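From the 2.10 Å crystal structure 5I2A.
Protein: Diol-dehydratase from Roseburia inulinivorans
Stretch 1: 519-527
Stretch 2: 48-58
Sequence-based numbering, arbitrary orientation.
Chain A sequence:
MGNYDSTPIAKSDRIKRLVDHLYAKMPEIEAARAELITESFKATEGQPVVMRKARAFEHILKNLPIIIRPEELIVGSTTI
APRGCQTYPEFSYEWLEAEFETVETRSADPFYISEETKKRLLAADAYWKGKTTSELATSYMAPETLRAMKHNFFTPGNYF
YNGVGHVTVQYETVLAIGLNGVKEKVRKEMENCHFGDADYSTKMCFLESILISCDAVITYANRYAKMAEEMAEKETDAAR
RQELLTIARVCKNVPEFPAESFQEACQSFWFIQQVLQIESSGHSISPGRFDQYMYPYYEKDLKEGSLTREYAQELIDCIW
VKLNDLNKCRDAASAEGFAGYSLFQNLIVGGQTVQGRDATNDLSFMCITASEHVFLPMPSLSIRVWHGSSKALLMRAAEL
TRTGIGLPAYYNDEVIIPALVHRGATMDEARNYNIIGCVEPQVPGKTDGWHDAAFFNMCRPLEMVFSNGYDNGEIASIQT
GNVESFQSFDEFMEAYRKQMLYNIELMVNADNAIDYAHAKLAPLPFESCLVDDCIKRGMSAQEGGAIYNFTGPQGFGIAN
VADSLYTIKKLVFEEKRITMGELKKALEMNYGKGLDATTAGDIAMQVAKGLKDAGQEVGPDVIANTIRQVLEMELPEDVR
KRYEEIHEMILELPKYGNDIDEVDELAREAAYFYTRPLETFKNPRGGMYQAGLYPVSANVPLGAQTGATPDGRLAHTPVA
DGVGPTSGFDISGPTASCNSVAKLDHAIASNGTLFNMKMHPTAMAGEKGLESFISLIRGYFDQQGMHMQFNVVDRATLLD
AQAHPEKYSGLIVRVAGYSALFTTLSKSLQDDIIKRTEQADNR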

# COMPACT_ATOMS: atom_id res chain seq x y z
N ALA A 519 5.12 -6.94 -0.68
CA ALA A 519 5.18 -5.62 -0.05
C ALA A 519 3.83 -5.20 0.49
O ALA A 519 3.73 -4.63 1.56
CB ALA A 519 5.70 -4.56 -1.04
N LYS A 520 2.77 -5.52 -0.25
CA LYS A 520 1.45 -5.02 0.10
C LYS A 520 0.72 -5.92 1.07
O LYS A 520 -0.00 -5.44 1.93
CB LYS A 520 0.62 -4.82 -1.18
CG LYS A 520 1.17 -3.64 -2.04
CD LYS A 520 0.44 -3.51 -3.37
CE LYS A 520 0.94 -2.29 -4.18
NZ LYS A 520 0.65 -1.01 -3.51
N LEU A 521 0.92 -7.23 0.95
CA LEU A 521 0.11 -8.16 1.72
C LEU A 521 0.89 -8.95 2.78
O LEU A 521 0.30 -9.45 3.72
CB LEU A 521 -0.61 -9.13 0.77
CG LEU A 521 -1.66 -8.50 -0.15
CD1 LEU A 521 -2.29 -9.56 -1.07
CD2 LEU A 521 -2.75 -7.79 0.67
N ALA A 522 2.21 -9.06 2.64
CA ALA A 522 2.96 -9.88 3.58
C ALA A 522 4.26 -9.26 4.13
O ALA A 522 5.31 -9.89 4.03
CB ALA A 522 3.26 -11.26 2.94
N PRO A 523 4.19 -8.05 4.71
CA PRO A 523 5.35 -7.54 5.44
C PRO A 523 5.58 -8.38 6.69
O PRO A 523 4.62 -8.87 7.28
CB PRO A 523 4.94 -6.11 5.80
CG PRO A 523 3.44 -6.20 5.98
CD PRO A 523 2.99 -7.21 4.92
N LEU A 524 6.83 -8.58 7.08
CA LEU A 524 7.16 -9.47 8.18
C LEU A 524 7.88 -8.72 9.27
O LEU A 524 9.06 -8.45 9.16
CB LEU A 524 8.01 -10.64 7.69
CG LEU A 524 7.45 -11.43 6.52
CD1 LEU A 524 8.44 -12.52 6.10
CD2 LEU A 524 6.09 -12.04 6.89
N PRO A 525 7.16 -8.35 10.33
CA PRO A 525 7.82 -7.56 11.37
C PRO A 525 8.91 -8.32 12.11
O PRO A 525 9.88 -7.68 12.48
CB PRO A 525 6.67 -7.17 12.31
CG PRO A 525 5.51 -7.98 11.88
CD PRO A 525 5.70 -8.37 10.47
N PHE A 526 8.79 -9.64 12.31
CA PHE A 526 9.83 -10.29 13.10
C PHE A 526 11.13 -10.47 12.31
O PHE A 526 12.21 -10.10 12.79
CB PHE A 526 9.39 -11.65 13.69
CG PHE A 526 10.39 -12.17 14.69
CD1 PHE A 526 10.62 -11.47 15.87
CD2 PHE A 526 11.16 -13.30 14.42
CE1 PHE A 526 11.57 -11.90 16.79
CE2 PHE A 526 12.11 -13.75 15.34
CZ PHE A 526 12.32 -13.04 16.52
N GLU A 527 11.04 -11.04 11.11
CA GLU A 527 12.23 -11.11 10.25
C GLU A 527 12.84 -9.71 10.03
O GLU A 527 14.06 -9.54 10.08
CB GLU A 527 11.89 -11.76 8.92
CG GLU A 527 13.11 -12.06 8.04
CD GLU A 527 13.45 -10.95 7.08
OE1 GLU A 527 12.61 -10.04 6.88
OE2 GLU A 527 14.56 -10.98 6.51
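Stretch 2, residues 48-58: PVVMRKARAFE

Stretch 2 is almost entirely helix. Pro-48 occupies the N-cap position, and from Val-49 to Glu-58 the backbone stays helical and runs on past the stretch. The carbonyl of Pro-48 accepts the first i-to-i+4 bond, from Arg-52 N to Pro-48 O at 3.0 Å, and the ladder continues to Glu-58 N and Ala-54 O at 2.8 Å. Stretch 1 is helix interrupted by a short linker: a helix ends at Leu-521, Ala-522 leaves helical geometry, Pro-523 is extended, and Leu-524 serves as N-cap for a new helix that starts at Pro-525. The stretch 2 helix lies along this break between helices. The two chains advance in the same sense, since the nearest CA pairs are Leu-521 with Val-49 (6.5 Å), Pro-523 with Val-50 (5.8 Å), Leu-524 with Lys-53 (6.9 Å) and Pro-525 with Ala-54 (6.5 Å). The approach is tightest at Pro-523, within the linker.

The apolar contacts use Val-49, Val-50, Lys-53, Ala-54 and Phe-57, the i, i+1, i+4, i+5, i+8 pattern of one helical face, while Met-51, Arg-52, Arg-55, Ala-56 and Glu-58 take no part. Pro-523 rests against both valines: its CD is 3.8 Å from CG1 of Val-49, and its CG is 3.8 Å from CB of Val-50. Pro-525, two residues on, has its CD 4.0 Å from Val-50 CG2 and its CG 4.1 Å from Ala-54 CB; the small methyl of Ala-54 thus meets a compact ring. Further along, Phe-526 and Phe-57 both point toward the opposing stretch with chi1 in t. Phe-526 CB comes within 3.7 Å of Phe-57 CE2, and the rings form an oblique pair with centroids 5.8 Å apart and planes at 31°.

Lys-53 gives up more surface to the contact than any other residue. Its chi1, chi2 and chi3 are all m and chi4 is t, a bent path that lays the methylenes along the linker. CG packs 3.4 Å from Pro-523 O, CD is 3.9 Å from Leu-521 O, CE is 4.0 Å from Ala-522 CA, and CE is also 4.0 Å from CD2 of Leu-524, whose CB points away although the end of its side chain comes nearer.

No direct hydrogen bond or salt bridge joins the stretches; the polar link is a water. Lys-53 NZ donates to it at 2.9 Å, and the same water donates to Leu-521 O, also at 2.9 Å, so a carbonyl at the end of the first helix is satisfied through solvent. Methyls of Val-49 also pack against two carbonyls: CG2 is 3.6 Å from Lys-520 O, and CG1 is 3.5 Å from Leu-521 O, the same oxygen that takes the water. Within stretch 2, Arg-55 NH1 forms a salt bridge with Glu-58 OE1 at 3.1 Å.

The contact combines apolar packing with one water bridge: prolines at a helix break present compact rings to a valine-alanine face, and one lysine adds both a packing stem and a water-mediated tether.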

# COMPACT_ATOMS: atom_id res chain seq x y z
N PRO A 48 -4.26 -2.08 9.93
CA PRO A 48 -3.20 -2.08 8.92
C PRO A 48 -2.60 -3.47 8.75
O PRO A 48 -2.49 -4.21 9.73
CB PRO A 48 -2.17 -1.10 9.49
CG PRO A 48 -2.90 -0.30 10.51
CD PRO A 48 -3.92 -1.22 11.08
N VAL A 49 -2.21 -3.79 7.53
CA VAL A 49 -1.68 -5.11 7.19
C VAL A 49 -0.58 -5.58 8.14
O VAL A 49 -0.62 -6.70 8.63
CB VAL A 49 -1.11 -5.13 5.75
CG1 VAL A 49 -0.67 -6.53 5.41
CG2 VAL A 49 -2.15 -4.65 4.75
N VAL A 50 0.40 -4.72 8.39
CA VAL A 50 1.55 -5.18 9.15
C VAL A 50 1.15 -5.48 10.60
O VAL A 50 1.73 -6.37 11.23
CB VAL A 50 2.72 -4.16 9.08
CG1 VAL A 50 2.43 -2.90 9.89
CG2 VAL A 50 3.99 -4.82 9.57
N MET A 51 0.16 -4.77 11.12
CA MET A 51 -0.35 -5.04 12.47
C MET A 51 -1.10 -6.37 12.46
O MET A 51 -0.98 -7.17 13.40
CB MET A 51 -1.26 -3.91 12.96
CG MET A 51 -1.87 -4.17 14.34
SD MET A 51 -0.65 -4.50 15.64
CE MET A 51 0.29 -2.97 15.63
N ARG A 52 -1.84 -6.63 11.39
CA ARG A 52 -2.53 -7.90 11.28
C ARG A 52 -1.54 -9.07 11.23
O ARG A 52 -1.81 -10.12 11.82
CB ARG A 52 -3.44 -7.92 10.06
CG ARG A 52 -4.53 -6.82 10.10
CD ARG A 52 -5.47 -6.93 8.91
NE ARG A 52 -6.38 -8.07 9.02
CZ ARG A 52 -7.08 -8.56 8.01
NH1 ARG A 52 -6.96 -8.05 6.80
NH2 ARG A 52 -7.90 -9.59 8.20
N LYS A 53 -0.40 -8.88 10.56
CA LYS A 53 0.63 -9.94 10.48
C LYS A 53 1.24 -10.22 11.86
O LYS A 53 1.47 -11.37 12.22
CB LYS A 53 1.76 -9.58 9.50
CG LYS A 53 1.35 -9.33 8.05
CD LYS A 53 0.95 -10.59 7.35
CE LYS A 53 2.16 -11.50 7.17
NZ LYS A 53 1.72 -12.82 6.70
N ALA A 54 1.50 -9.14 12.60
CA ALA A 54 2.06 -9.25 13.95
C ALA A 54 1.11 -9.99 14.86
O ALA A 54 1.52 -10.90 15.59
CB ALA A 54 2.38 -7.88 14.52
N ARG A 55 -0.17 -9.61 14.80
CA ARG A 55 -1.20 -10.25 15.61
C ARG A 55 -1.38 -11.72 15.22
O ARG A 55 -1.62 -12.55 16.07
CB ARG A 55 -2.53 -9.50 15.49
CG ARG A 55 -2.53 -8.12 16.17
CD ARG A 55 -2.44 -8.24 17.67
NE ARG A 55 -2.55 -6.93 18.32
CZ ARG A 55 -2.14 -6.67 19.56
NH1 ARG A 55 -1.58 -7.64 20.28
NH2 ARG A 55 -2.27 -5.46 20.07
N ALA A 56 -1.28 -12.03 13.93
CA ALA A 56 -1.43 -13.41 13.52
C ALA A 56 -0.21 -14.24 14.00
O ALA A 56 -0.38 -15.34 14.49
CB ALA A 56 -1.60 -13.50 12.01
N PHE A 57 0.99 -13.68 13.89
CA PHE A 57 2.21 -14.33 14.37
C PHE A 57 2.07 -14.57 15.87
O PHE A 57 2.35 -15.65 16.36
CB PHE A 57 3.43 -13.47 14.04
CG PHE A 57 4.78 -14.10 14.36
CD1 PHE A 57 5.13 -15.34 13.85
CD2 PHE A 57 5.72 -13.39 15.10
CE1 PHE A 57 6.38 -15.89 14.11
CE2 PHE A 57 6.98 -13.92 15.34
CZ PHE A 57 7.31 -15.17 14.84
N GLU A 58 1.59 -13.55 16.57
CA GLU A 58 1.32 -13.69 17.99
C GLU A 58 0.32 -14.81 18.28
O GLU A 58 0.55 -15.65 19.14
CB GLU A 58 0.82 -12.37 18.56
CG GLU A 58 0.24 -12.43 19.97
CD GLU A 58 -0.34 -11.08 20.38
OE1 GLU A 58 -1.36 -10.69 19.79
OE2 GLU A 58 0.22 -10.41 21.25
O HOH W 1 -0.09 -12.22 4.53